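Local coordinates for protein SusD homolog (Bacteroides thetaiotaomicron, PDB 4MRU) that probably binds mucin O-glycans at the bacterial surface as an outer-membrane lipoprotein of the SusD family with a TPR-like helical fold, at residues D370-I375 against I396-N401; A376-Y381 against S392-T397; L339-M344 against M403-F408; T326-A331 against K357-E362. One frame throughout, in Å; residues are numbered along the deposited sequence. Where two conformers were deposited one is given.

Interaction 1: D370-I375 against I396-N401. With MG (magnesium ion), chain C; EDO (1,2-ethanediol), chain L.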
loop_
_atom_site.group_PDB
_atom_site.type_symbol
_atom_site.label_atom_id
_atom_site.label_comp_id
_atom_site.label_asym_id
_atom_site.label_seq_id
_atom_site.Cartn_x
_atom_site.Cartn_y
_atom_site.Cartn_z
ATOM N N ASP A 370 -16.189 18.385 12.681
ATOM C CA ASP A 370 -16.008 19.649 11.947
ATOM C C ASP A 370 -15.200 19.482 10.630
ATOM O O ASP A 370 -15.515 20.089 9.632
ATOM C CB ASP A 370 -15.323 20.710 12.803
ATOM C CG ASP A 370 -16.256 21.326 13.827
ATOM O OD1 ASP A 370 -17.491 21.240 13.639
ATOM O OD2 ASP A 370 -15.750 21.907 14.812
ATOM N N TYR A 371 -14.143 18.683 10.662
ATOM C CA TYR A 371 -13.303 18.394 9.495
ATOM C C TYR A 371 -14.147 17.824 8.341
ATOM O O TYR A 371 -14.004 18.196 7.195
ATOM C CB TYR A 371 -12.194 17.408 9.902
ATOM C CG TYR A 371 -11.269 16.920 8.791
ATOM C CD1 TYR A 371 -10.115 17.631 8.466
ATOM C CD2 TYR A 371 -11.518 15.746 8.120
ATOM C CE1 TYR A 371 -9.254 17.214 7.490
ATOM C CE2 TYR A 371 -10.626 15.278 7.127
ATOM C CZ TYR A 371 -9.490 16.002 6.839
ATOM O OH TYR A 371 -8.621 15.552 5.865
ATOM N N LEU A 372 -15.102 16.996 8.686
ATOM C CA LEU A 372 -15.988 16.371 7.692
ATOM C C LEU A 372 -16.894 17.361 6.955
ATOM O O LEU A 372 -17.439 17.019 5.923
ATOM C CB LEU A 372 -16.851 15.295 8.381
ATOM C CG LEU A 372 -16.187 13.935 8.593
ATOM C CD1 LEU A 372 -17.081 13.085 9.459
ATOM C CD2 LEU A 372 -15.925 13.290 7.265
ATOM N N ASN A 373 -17.031 18.581 7.451
ATOM C CA ASN A 373 -17.745 19.602 6.728
ATOM C C ASN A 373 -16.860 20.611 6.050
ATOM O O ASN A 373 -17.332 21.666 5.615
ATOM C CB ASN A 373 -18.680 20.317 7.693
ATOM C CG ASN A 373 -19.809 19.417 8.135
ATOM O OD1 ASN A 373 -20.411 18.718 7.348
ATOM N ND2 ASN A 373 -20.075 19.418 9.439
ATOM N N SER A 374 -15.565 20.320 5.968
ATOM C CA SER A 374 -14.624 21.261 5.403
ATOM C C SER A 374 -14.844 21.402 3.906
ATOM O O SER A 374 -15.070 20.404 3.191
ATOM C CB SER A 374 -13.174 20.806 5.661
ATOM O OG SER A 374 -12.258 21.614 4.947
ATOM N N ILE A 375 -14.742 22.647 3.429
ATOM C CA ILE A 375 -14.786 22.940 1.987
ATOM C C ILE A 375 -13.491 23.578 1.525
ATOM O O ILE A 375 -13.437 24.166 0.471
ATOM C CB ILE A 375 -16.005 23.809 1.644
ATOM C CG1 ILE A 375 -16.019 25.127 2.426
ATOM C CG2 ILE A 375 -17.265 22.996 1.904
ATOM C CD1 ILE A 375 -17.050 26.111 1.882
ATOM N N ILE A 396 -10.426 18.791 -4.760
ATOM C CA ILE A 396 -11.317 17.952 -3.959
ATOM C C ILE A 396 -11.369 18.376 -2.487
ATOM O O ILE A 396 -10.359 18.556 -1.830
ATOM C CB ILE A 396 -10.952 16.436 -4.049
ATOM C CG1 ILE A 396 -12.054 15.531 -3.431
ATOM C CG2 ILE A 396 -9.603 16.138 -3.405
ATOM C CD1 ILE A 396 -13.374 15.579 -4.167
ATOM N N THR A 397 -12.583 18.526 -1.978
ATOM C CA THR A 397 -12.787 18.877 -0.578
ATOM C C THR A 397 -13.203 17.691 0.220
ATOM O O THR A 397 -13.570 16.630 -0.324
ATOM C CB THR A 397 -13.883 19.936 -0.454
ATOM O OG1 THR A 397 -15.092 19.387 -0.933
ATOM C CG2 THR A 397 -13.556 21.208 -1.275
ATOM N N VAL A 398 -13.190 17.851 1.533
ATOM C CA VAL A 398 -13.595 16.753 2.432
ATOM C C VAL A 398 -15.108 16.538 2.472
ATOM O O VAL A 398 -15.583 15.396 2.466
ATOM C CB VAL A 398 -13.133 16.984 3.873
ATOM C CG1 VAL A 398 -13.576 15.823 4.761
ATOM C CG2 VAL A 398 -11.615 17.152 3.934
ATOM N N LYS A 399 -15.858 17.624 2.468
ATOM C CA LYS A 399 -17.310 17.527 2.656
ATOM C C LYS A 399 -17.997 16.691 1.552
ATOM O O LYS A 399 -17.852 16.950 0.354
ATOM C CB LYS A 399 -17.933 18.924 2.755
ATOM C CG LYS A 399 -19.430 18.963 3.107
ATOM C CD LYS A 399 -19.934 20.390 3.241
ATOM C CE LYS A 399 -21.380 20.485 3.711
ATOM N NZ LYS A 399 -22.290 19.864 2.705
ATOM N N TRP A 400 -18.795 15.730 1.989
ATOM C CA TRP A 400 -19.551 14.835 1.078
ATOM C C TRP A 400 -20.459 15.603 0.108
ATOM O O TRP A 400 -21.104 16.585 0.479
ATOM C CB TRP A 400 -20.356 13.805 1.892
ATOM C CG TRP A 400 -21.050 12.764 1.053
ATOM C CD1 TRP A 400 -22.360 12.763 0.653
ATOM C CD2 TRP A 400 -20.457 11.598 0.488
ATOM N NE1 TRP A 400 -22.608 11.668 -0.124
ATOM C CE2 TRP A 400 -21.457 10.925 -0.214
ATOM C CE3 TRP A 400 -19.167 11.064 0.505
ATOM C CZ2 TRP A 400 -21.218 9.719 -0.887
ATOM C CZ3 TRP A 400 -18.936 9.830 -0.121
ATOM C CH2 TRP A 400 -19.949 9.187 -0.804
ATOM N N ASN A 401 -20.475 15.167 -1.152
ATOM C CA ASN A 401 -21.317 15.781 -2.162
ATOM C C ASN A 401 -22.630 15.023 -2.125
ATOM O O ASN A 401 -22.674 13.860 -2.469
ATOM C CB ASN A 401 -20.687 15.722 -3.544
ATOM C CG ASN A 401 -21.517 16.439 -4.600
ATOM O OD1 ASN A 401 -22.746 16.412 -4.566
ATOM N ND2 ASN A 401 -20.856 17.015 -5.574
HETATM MG MG MG C . -22.015 17.285 7.225
HETATM C C1 EDO L . -21.134 21.078 -0.724
HETATM O O1 EDO L . -21.452 19.776 -0.171
HETATM C C2 EDO L . -22.100 22.182 -0.302
HETATM O O2 EDO L . -22.247 22.286 1.132
HETATM O O HOH W 1 -19.069 15.054 4.991
HETATM O O HOH W 2 -22.644 17.895 9.152
HETATM O O HOH W 3 -12.020 20.306 2.524
HETATM O O HOH W 4 -23.175 18.808 6.212
HETATM O O HOH W 5 -21.329 16.543 5.400
HETATM O O HOH W 6 -23.641 15.896 7.168
HETATM O O HOH W 7 -20.791 15.833 8.130
#

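Interaction 2: A376-Y381 against S392-T397. With EDO (1,2-ethanediol), chain I.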
loop_
_atom_site.group_PDB
_atom_site.type_symbol
_atom_site.label_atom_id
_atom_site.label_comp_id
_atom_site.label_asym_id
_atom_site.label_seq_id
_atom_site.Cartn_x
_atom_site.Cartn_y
_atom_site.Cartn_z
ATOM N N ALA A 376 -12.427 23.417 2.331
ATOM C CA ALA A 376 -11.096 23.912 1.951
ATOM C C ALA A 376 -10.480 23.032 0.872
ATOM O O ALA A 376 -10.664 21.824 0.883
ATOM C CB ALA A 376 -10.171 23.936 3.155
ATOM N N SER A 377 -9.747 23.649 -0.038
ATOM C CA SER A 377 -9.070 22.940 -1.107
ATOM C C SER A 377 -7.666 22.533 -0.691
ATOM O O SER A 377 -7.051 23.205 0.133
ATOM C CB SER A 377 -8.962 23.812 -2.354
ATOM O OG SER A 377 -10.193 23.739 -3.065
ATOM N N PRO A 378 -7.127 21.490 -1.324
ATOM C CA PRO A 378 -5.701 21.194 -1.156
ATOM C C PRO A 378 -4.872 22.422 -1.543
ATOM O O PRO A 378 -5.275 23.197 -2.398
ATOM C CB PRO A 378 -5.477 20.027 -2.102
ATOM C CG PRO A 378 -6.831 19.352 -2.158
ATOM C CD PRO A 378 -7.800 20.492 -2.182
ATOM N N SER A 379 -3.777 22.657 -0.850
ATOM C CA SER A 379 -3.028 23.880 -1.082
ATOM C C SER A 379 -2.162 23.783 -2.343
ATOM O O SER A 379 -1.787 22.686 -2.789
ATOM C CB SER A 379 -2.141 24.186 0.115
ATOM O OG SER A 379 -2.921 24.695 1.159
ATOM N N GLY A 380 -1.815 24.938 -2.880
ATOM C CA GLY A 380 -0.702 25.026 -3.814
ATOM C C GLY A 380 0.600 24.607 -3.110
ATOM O O GLY A 380 0.703 24.662 -1.892
ATOM N N TYR A 381 1.594 24.167 -3.870
ATOM C CA TYR A 381 2.874 23.768 -3.273
ATOM C C TYR A 381 3.886 24.900 -3.238
ATOM O O TYR A 381 4.355 25.358 -4.282
ATOM C CB TYR A 381 3.490 22.591 -4.011
ATOM C CG TYR A 381 4.847 22.247 -3.425
ATOM C CD1 TYR A 381 5.003 21.969 -2.087
ATOM C CD2 TYR A 381 5.960 22.166 -4.227
ATOM C CE1 TYR A 381 6.245 21.675 -1.544
ATOM C CE2 TYR A 381 7.204 21.901 -3.703
ATOM C CZ TYR A 381 7.355 21.644 -2.367
ATOM O OH TYR A 381 8.616 21.329 -1.897
ATOM N N SER A 392 -1.672 23.681 -7.012
ATOM C CA SER A 392 -2.300 22.665 -6.260
ATOM C C SER A 392 -2.523 21.398 -7.096
ATOM O O SER A 392 -2.879 21.476 -8.238
ATOM C CB SER A 392 -3.670 23.185 -5.788
ATOM O OG SER A 392 -4.324 22.146 -5.121
ATOM N N PRO A 393 -2.434 20.212 -6.478
ATOM C CA PRO A 393 -2.679 18.967 -7.204
ATOM C C PRO A 393 -4.154 18.667 -7.485
ATOM O O PRO A 393 -4.438 17.880 -8.394
ATOM C CB PRO A 393 -2.123 17.897 -6.260
ATOM C CG PRO A 393 -2.217 18.511 -4.902
ATOM C CD PRO A 393 -1.966 19.973 -5.103
ATOM N N ALA A 394 -5.074 19.263 -6.710
ATOM C CA ALA A 394 -6.506 18.926 -6.802
ATOM C C ALA A 394 -7.353 19.986 -6.169
ATOM O O ALA A 394 -6.855 20.815 -5.386
ATOM C CB ALA A 394 -6.765 17.579 -6.125
ATOM N N ASN A 395 -8.651 19.953 -6.438
ATOM C CA ASN A 395 -9.556 20.856 -5.733
ATOM C C ASN A 395 -10.563 20.105 -4.856
ATOM O O ASN A 395 -11.378 20.725 -4.214
ATOM C CB ASN A 395 -10.246 21.791 -6.719
ATOM C CG ASN A 395 -11.278 21.098 -7.569
ATOM O OD1 ASN A 395 -11.433 19.870 -7.561
ATOM N ND2 ASN A 395 -12.029 21.901 -8.294
ATOM N N ILE A 396 -10.426 18.791 -4.760
ATOM C CA ILE A 396 -11.317 17.952 -3.959
ATOM C C ILE A 396 -11.369 18.376 -2.487
ATOM O O ILE A 396 -10.359 18.556 -1.830
ATOM C CB ILE A 396 -10.952 16.436 -4.049
ATOM C CG1 ILE A 396 -12.054 15.531 -3.431
ATOM C CG2 ILE A 396 -9.603 16.138 -3.405
ATOM C CD1 ILE A 396 -13.374 15.579 -4.167
ATOM N N THR A 397 -12.583 18.526 -1.978
ATOM C CA THR A 397 -12.787 18.877 -0.578
ATOM C C THR A 397 -13.203 17.691 0.220
ATOM O O THR A 397 -13.570 16.630 -0.324
ATOM C CB THR A 397 -13.883 19.936 -0.454
ATOM O OG1 THR A 397 -15.092 19.387 -0.933
ATOM C CG2 THR A 397 -13.556 21.208 -1.275
HETATM C C1 EDO I . 1.163 23.443 1.368
HETATM O O1 EDO I . 1.304 24.283 2.529
HETATM C C2 EDO I . 2.511 23.182 0.700
HETATM O O2 EDO I . 3.223 24.382 0.265
#

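Interaction 3: L339-M344 against M403-F408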
loop_
_atom_site.group_PDB
_atom_site.type_symbol
_atom_site.label_atom_id
_atom_site.label_comp_id
_atom_site.label_asym_id
_atom_site.label_seq_id
_atom_site.Cartn_x
_atom_site.Cartn_y
_atom_site.Cartn_z
ATOM N N LEU A 339 -21.105 3.210 -3.001
ATOM C CA LEU A 339 -21.239 4.148 -4.077
ATOM C C LEU A 339 -21.433 3.422 -5.403
ATOM O O LEU A 339 -22.157 3.900 -6.266
ATOM C CB LEU A 339 -20.019 5.051 -4.128
ATOM C CG LEU A 339 -20.178 6.294 -4.977
ATOM C CD1 LEU A 339 -21.189 7.295 -4.401
ATOM C CD2 LEU A 339 -18.835 6.967 -5.132
ATOM N N ARG A 340 -20.836 2.237 -5.538
ATOM C CA ARG A 340 -20.953 1.424 -6.738
ATOM C C ARG A 340 -22.206 0.534 -6.726
ATOM O O ARG A 340 -22.398 -0.278 -7.622
ATOM C CB ARG A 340 -19.689 0.546 -6.923
ATOM C CG ARG A 340 -18.406 1.292 -7.231
ATOM C CD ARG A 340 -17.210 0.371 -7.326
ATOM N NE ARG A 340 -16.010 1.151 -7.515
ATOM C CZ ARG A 340 -15.671 1.722 -8.682
ATOM N NH1 ARG A 340 -16.426 1.609 -9.766
ATOM N NH2 ARG A 340 -14.588 2.453 -8.749
ATOM N N LYS A 341 -23.030 0.676 -5.696
ATOM C CA LYS A 341 -24.267 -0.079 -5.531
ATOM C C LYS A 341 -23.980 -1.542 -5.165
ATOM O O LYS A 341 -24.815 -2.387 -5.348
ATOM C CB LYS A 341 -25.182 0.023 -6.786
ATOM C CG LYS A 341 -25.494 1.466 -7.205
ATOM C CD LYS A 341 -26.682 1.619 -8.163
ATOM C CE LYS A 341 -26.346 1.307 -9.612
ATOM N NZ LYS A 341 -25.781 2.485 -10.335
ATOM N N TRP A 342 -22.800 -1.836 -4.627
ATOM C CA TRP A 342 -22.563 -3.155 -4.068
ATOM C C TRP A 342 -23.204 -3.182 -2.675
ATOM O O TRP A 342 -23.315 -2.124 -2.012
ATOM C CB TRP A 342 -21.082 -3.451 -3.924
ATOM C CG TRP A 342 -20.323 -3.529 -5.181
ATOM C CD1 TRP A 342 -20.752 -3.188 -6.417
ATOM C CD2 TRP A 342 -18.979 -3.905 -5.316
ATOM N NE1 TRP A 342 -19.765 -3.374 -7.353
ATOM C CE2 TRP A 342 -18.654 -3.824 -6.700
ATOM C CE3 TRP A 342 -18.011 -4.346 -4.426
ATOM C CZ2 TRP A 342 -17.420 -4.166 -7.183
ATOM C CZ3 TRP A 342 -16.781 -4.688 -4.919
ATOM C CH2 TRP A 342 -16.497 -4.605 -6.281
ATOM N N ASN A 343 -23.610 -4.361 -2.222
ATOM C CA ASN A 343 -24.272 -4.442 -0.918
ATOM C C ASN A 343 -23.238 -4.515 0.216
ATOM O O ASN A 343 -22.749 -5.602 0.560
ATOM C CB ASN A 343 -25.249 -5.597 -0.869
ATOM C CG ASN A 343 -26.031 -5.621 0.432
ATOM O OD1 ASN A 343 -25.860 -4.755 1.302
ATOM N ND2 ASN A 343 -26.865 -6.624 0.587
HETATM N N MSE A 344 -22.890 -3.338 0.766
HETATM C CA MSE A 344 -21.816 -3.228 1.780
HETATM C C MSE A 344 -22.380 -3.086 3.182
HETATM O O MSE A 344 -21.623 -2.954 4.155
HETATM C CB MSE A 344 -20.937 -2.027 1.449
HETATM C CG MSE A 344 -20.275 -2.139 0.087
HETATM SE SE MSE A 344 -18.733 -3.400 0.140
HETATM C CE MSE A 344 -19.714 -5.019 -0.377
HETATM N N MSE A 403 -25.139 14.821 -3.912
HETATM C CA MSE A 403 -25.645 14.223 -5.134
HETATM C C MSE A 403 -25.320 12.747 -5.165
HETATM O O MSE A 403 -25.849 12.028 -5.995
HETATM C CB MSE A 403 -25.022 14.849 -6.366
HETATM C CG MSE A 403 -25.315 16.319 -6.548
HETATM SE SE MSE A 403 -27.189 16.407 -7.117
HETATM C CE MSE A 403 -27.620 18.168 -6.336
ATOM N N GLY A 404 -24.461 12.284 -4.262
ATOM C CA GLY A 404 -24.174 10.854 -4.098
ATOM C C GLY A 404 -23.649 10.275 -5.403
ATOM O O GLY A 404 -22.665 10.797 -5.959
ATOM N N GLU A 405 -24.263 9.197 -5.901
ATOM C CA GLU A 405 -23.786 8.589 -7.179
ATOM C C GLU A 405 -23.982 9.510 -8.385
ATOM O O GLU A 405 -23.376 9.236 -9.433
ATOM C CB GLU A 405 -24.425 7.234 -7.491
ATOM C CG GLU A 405 -25.878 7.309 -7.893
ATOM C CD GLU A 405 -26.425 6.004 -8.512
ATOM O OE1 GLU A 405 -25.654 5.085 -8.874
ATOM O OE2 GLU A 405 -27.652 5.916 -8.636
ATOM N N GLN A 406 -24.821 10.561 -8.277
ATOM C CA GLN A 406 -24.862 11.572 -9.358
ATOM C C GLN A 406 -23.643 12.511 -9.377
ATOM O O GLN A 406 -23.534 13.361 -10.257
ATOM C CB GLN A 406 -26.131 12.406 -9.280
ATOM C CG GLN A 406 -27.344 11.722 -9.859
ATOM C CD GLN A 406 -27.882 10.598 -9.012
ATOM O OE1 GLN A 406 -27.692 10.552 -7.815
ATOM N NE2 GLN A 406 -28.594 9.689 -9.646
ATOM N N ALA A 407 -22.743 12.359 -8.404
ATOM C CA ALA A 407 -21.417 12.950 -8.462
ATOM C C ALA A 407 -20.416 11.852 -8.209
ATOM O O ALA A 407 -19.614 11.925 -7.283
ATOM C CB ALA A 407 -21.252 14.086 -7.434
ATOM N N PHE A 408 -20.499 10.800 -9.009
ATOM C CA PHE A 408 -19.796 9.565 -8.718
ATOM C C PHE A 408 -18.304 9.810 -8.622
ATOM O O PHE A 408 -17.682 9.407 -7.658
ATOM C CB PHE A 408 -20.089 8.475 -9.781
ATOM C CG PHE A 408 -19.384 7.174 -9.497
ATOM C CD1 PHE A 408 -19.979 6.219 -8.690
ATOM C CD2 PHE A 408 -18.111 6.925 -9.990
ATOM C CE1 PHE A 408 -19.301 5.052 -8.359
ATOM C CE2 PHE A 408 -17.446 5.742 -9.698
ATOM C CZ PHE A 408 -18.036 4.801 -8.876
HETATM O O HOH W 8 -23.051 3.738 -8.845
#

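Interaction 4: T326-A331 against K357-E362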
loop_
_atom_site.group_PDB
_atom_site.type_symbol
_atom_site.label_atom_id
_atom_site.label_comp_id
_atom_site.label_asym_id
_atom_site.label_seq_id
_atom_site.Cartn_x
_atom_site.Cartn_y
_atom_site.Cartn_z
ATOM N N THR A 326 -6.446 -1.387 8.631
ATOM C CA THR A 326 -7.201 -0.735 9.677
ATOM C C THR A 326 -8.700 -0.640 9.383
ATOM O O THR A 326 -9.174 -0.741 8.244
ATOM C CB THR A 326 -6.734 0.698 9.891
ATOM O OG1 THR A 326 -7.084 1.473 8.722
ATOM C CG2 THR A 326 -5.248 0.734 10.190
ATOM N N ALA A 327 -9.436 -0.444 10.451
ATOM C CA ALA A 327 -10.876 -0.176 10.368
ATOM C C ALA A 327 -11.188 0.983 9.449
ATOM O O ALA A 327 -12.158 0.923 8.723
ATOM C CB ALA A 327 -11.431 0.084 11.748
ATOM N N SER A 328 -10.387 2.043 9.465
ATOM C CA SER A 328 -10.609 3.174 8.549
ATOM C C SER A 328 -10.545 2.730 7.092
ATOM O O SER A 328 -11.416 3.051 6.292
ATOM C CB SER A 328 -9.584 4.288 8.785
ATOM O OG SER A 328 -9.804 5.366 7.915
ATOM N N GLU A 329 -9.540 1.943 6.745
ATOM C CA GLU A 329 -9.394 1.479 5.343
ATOM C C GLU A 329 -10.606 0.654 4.923
ATOM O O GLU A 329 -11.187 0.828 3.836
ATOM C CB GLU A 329 -8.109 0.668 5.125
ATOM C CG GLU A 329 -7.995 0.130 3.672
ATOM C CD GLU A 329 -6.832 -0.857 3.353
ATOM O OE1 GLU A 329 -5.905 -1.068 4.167
ATOM O OE2 GLU A 329 -6.873 -1.446 2.240
ATOM N N VAL A 330 -11.044 -0.230 5.813
ATOM C CA VAL A 330 -12.215 -1.081 5.538
ATOM C C VAL A 330 -13.485 -0.242 5.350
ATOM O O VAL A 330 -14.248 -0.478 4.433
ATOM C CB VAL A 330 -12.399 -2.119 6.674
ATOM C CG1 VAL A 330 -13.766 -2.794 6.608
ATOM C CG2 VAL A 330 -11.319 -3.154 6.555
ATOM N N ALA A 331 -13.649 0.805 6.164
ATOM C CA ALA A 331 -14.768 1.707 6.004
ATOM C C ALA A 331 -14.734 2.414 4.640
ATOM O O ALA A 331 -15.769 2.565 4.016
ATOM C CB ALA A 331 -14.826 2.729 7.148
ATOM N N LYS A 357 -13.614 9.309 10.771
ATOM C CA LYS A 357 -13.704 9.261 12.250
ATOM C C LYS A 357 -12.789 8.192 12.875
ATOM O O LYS A 357 -12.132 8.431 13.906
ATOM C CB LYS A 357 -15.141 9.071 12.692
ATOM C CG LYS A 357 -15.960 10.359 12.538
ATOM C CD LYS A 357 -17.401 10.208 13.039
ATOM C CE LYS A 357 -18.177 9.272 12.133
ATOM N NZ LYS A 357 -19.660 9.440 12.318
ATOM N N LEU A 358 -12.805 7.015 12.295
ATOM C CA LEU A 358 -11.948 5.926 12.716
ATOM C C LEU A 358 -10.480 6.271 12.567
ATOM O O LEU A 358 -9.693 5.912 13.428
ATOM C CB LEU A 358 -12.234 4.655 11.910
ATOM C CG LEU A 358 -13.538 3.964 12.261
ATOM C CD1 LEU A 358 -13.900 2.921 11.220
ATOM C CD2 LEU A 358 -13.473 3.328 13.636
ATOM N N SER A 359 -10.093 6.903 11.459
ATOM C CA SER A 359 -8.688 7.304 11.314
ATOM C C SER A 359 -8.304 8.340 12.381
ATOM O O SER A 359 -7.244 8.250 12.959
ATOM C CB SER A 359 -8.410 7.836 9.920
ATOM O OG SER A 359 -7.139 8.406 9.813
ATOM N N PHE A 360 -9.118 9.368 12.593
ATOM C CA PHE A 360 -8.824 10.308 13.699
ATOM C C PHE A 360 -8.680 9.583 15.037
ATOM O O PHE A 360 -7.732 9.835 15.834
ATOM C CB PHE A 360 -9.926 11.391 13.850
ATOM C CG PHE A 360 -9.788 12.558 12.901
ATOM C CD1 PHE A 360 -9.713 12.358 11.531
ATOM C CD2 PHE A 360 -9.737 13.881 13.396
ATOM C CE1 PHE A 360 -9.650 13.429 10.672
ATOM C CE2 PHE A 360 -9.674 14.959 12.523
ATOM C CZ PHE A 360 -9.592 14.734 11.168
ATOM N N GLU A 361 -9.615 8.694 15.307
ATOM C CA GLU A 361 -9.595 7.964 16.557
ATOM C C GLU A 361 -8.288 7.143 16.651
ATOM O O GLU A 361 -7.646 7.130 17.705
ATOM C CB GLU A 361 -10.835 7.072 16.694
ATOM C CG GLU A 361 -10.806 6.160 17.937
ATOM C CD GLU A 361 -11.942 5.137 17.980
ATOM O OE1 GLU A 361 -13.042 5.475 18.454
ATOM O OE2 GLU A 361 -11.751 4.001 17.513
ATOM N N GLU A 362 -7.872 6.493 15.556
ATOM C CA GLU A 362 -6.639 5.655 15.507
ATOM C C GLU A 362 -5.431 6.450 15.968
ATOM O O GLU A 362 -4.551 5.933 16.646
ATOM C CB GLU A 362 -6.437 5.102 14.082
ATOM C CG GLU A 362 -5.260 4.142 13.834
ATOM C CD GLU A 362 -4.944 3.949 12.330
ATOM O OE1 GLU A 362 -5.862 4.139 11.436
ATOM O OE2 GLU A 362 -3.776 3.552 12.038
HETATM O O HOH W 9 -8.494 3.042 11.572
#

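Interaction 1: D370-I375 against I396-N401
With CG1 of Val398 anti to the backbone N (chi1 180°) and CG anti to N in Tyr371, the valine fork meets the tyrosine at about a right angle. Val398 CG2 lies over a face of the Tyr371 ring, 4.1 Å from its centroid, in a CH-pi contact, while CG1 presses on Tyr371 O at 3.4 Å. The phenol is fixed at its far end by a hydrogen bond between Tyr371 OH and Gln418 of helix 408-423. Tyr371 to Ser374 form a type I beta turn, which leads helix 368-371 into the long loop of this SusD-like, TPR-related helical fold and turns the carbonyls of Leu372 and Ser374 to Lys399. Ser374 O accepts from Lys399 N at 3.0 Å, with the donor in the carbonyl plane and a C=O...N angle of 159°. Leu372 O receives the CA-H of Lys399 (CA to O 3.3 Å) as well as a proton from a water that accepts in turn from Trp400 N. A second water joins Val398 N to Ser374 OG. Pointing away from 396-401, Asn373 coordinates magnesium through OD1; the other five ligands of the ion are waters. Asn373 ND2 donates to one of these waters at 3.0 Å, which fixes the rotation of the carboxamide. Lys399, extended until it bends at chi4, grips both oxygens of an ethanediol, probably from the crystallisation liquor, through NZ.

Interaction 2: A376-Y381 against S392-T397
Pro378 lays its ring across the backbone of Ala394 to Ile396, with CD 3.2 Å from Ile396 O and 3.4 Å from Ala394 O. Pro378 CG reaches Ala394 CB and Ile396 CG2 more loosely, at 4.3 and 4.4 Å, so the ring meets mainly carbonyl oxygens. Ser392, with OG anti to its backbone N (chi1 176°), brings the hydroxyl between two acceptors: Ser392 OG is 3.1 Å from Pro378 O and 2.9 Å from Ala394 O, and its one proton can serve either. Residues 376-380 keep polyproline II-like backbone angles and run antiparallel to 392-397, yet no ladder of backbone hydrogen bonds joins the two; they are limbs of the irregular loop between helix 368-371 and helix 408-423. Tyr267 of helix 262-270 touches both Pro378 and Ala394, and Tyr271 OH bonds to Ile396 O, so the limbs share a support. An alanine at Pro378 would lose CG and CD and would probably loosen the fit against the Ala394 and Ile396 carbonyls. Toward one end, Ser377 OG, beside its own backbone N, makes a weak hydrogen bond of 3.4 Å to Asn395 O, and Ala376 O lies near the Thr397 methyl CG2. Toward the other, Ser379 O faces the CA-H of Ser392 and, at 3.6 Å, Pro393 CD.

Interaction 3: L339-M344 against M403-F408
A Schellman motif closes helix 327-339, with Lys341 at positive phi (72°), and its side chains meet the turn that leads through the N-cap Ala407 into helix 408-423. At the centre, Leu339 crosses Phe408 obliquely: Leu339 CG is 3.7 Å from Phe408 CE1, and CD2 makes an off-centre CH-pi contact with the ring. The other leucine branch, CD1, abuts the backbone of Gly404 and Glu405. Arg340 crosses Phe408 at about a right angle, and Phe408 CZ sits 3.7 Å above one face of the guanidinium, offset toward its rim, the two planes 69° apart. At the outer margin, Lys341 bends at chi3 and chi4 and forms a salt bridge from NZ to the syn lone pair of Glu405 OE1, 3.0 Å away. A water donates to the same OE1 and to Leu339 O, tying the carboxylate to the helix end. In the second shell, Glu336 holds Arg340 NE in a salt bridge and Tyr212 OH bonds to NH2, which hold the guanidinium with one face turned to Phe408 CZ. The turn opposite is fixed by Asn411 ND2, bonded to Gly404 O, which also accepts from Ala407 N at 2.9 Å.

Interaction 4: T326-A331 against K357-E362
The carboxylate of Glu362 is the flat group that meets the opposing helix: Thr326 CG2 stands off one face of it, equally far, 3.7 Å, from OE1 and OE2 of Glu362. A water donates to Glu362 OE1 and accepts from Ser328 N at 3.0 Å. The ring of Phe360 meets that of Tyr371 instead, the planes at about 55°. Helices 327-339 and 348-363 form an antiparallel hairpin, as suits a TPR-like fold; the axes of the short segments are 8.5 Å apart at 171°. Small residues permit this closeness. Leu358 turns CD1 against Ala327 CB at 3.8 Å and Ala331 CB at 4.2 Å, and Ser328 OG comes within 3.5 Å of Ser359 CB. Both hydroxyls bond beyond the segments, Ser328 OG to Gly355 O and Ser359 OG to Arg275. Thr326 is the N-cap of helix 327-339, its OG1 accepting from Glu329 N at 3.2 Å. An alanine at Thr326 would lose this cap and the methyl facing Glu362, and would probably fray the first turn. With one first-turn N-H capped by Thr326 and another linked through water to Glu362, the helix start would probably stabilise that acid in its charged form.

In the fold
Interactions 1 and 2 follow one another along the same pair of chain limbs, share Ile396 and Thr397, and have centres 12 Å apart. Interaction 1 holds the magnesium site; the side chain of Thr397, at the junction with interaction 2, is about 11 Å from the ion, and the residue Gly404 of interaction 3 lies about 13 Å from it. Interaction 3 joins the helix ends outside this loop and touches interaction 1 where Trp400 CH2 lies 4.2 Å from Leu339 CD1. Interaction 4 is more deeply buried and meets interaction 1 through Phe360 CZ, 3.6 Å from Tyr371 CG. Interactions 3 and 4 lie toward opposite ends of helix 327-339, their nearest atoms about 7 Å apart.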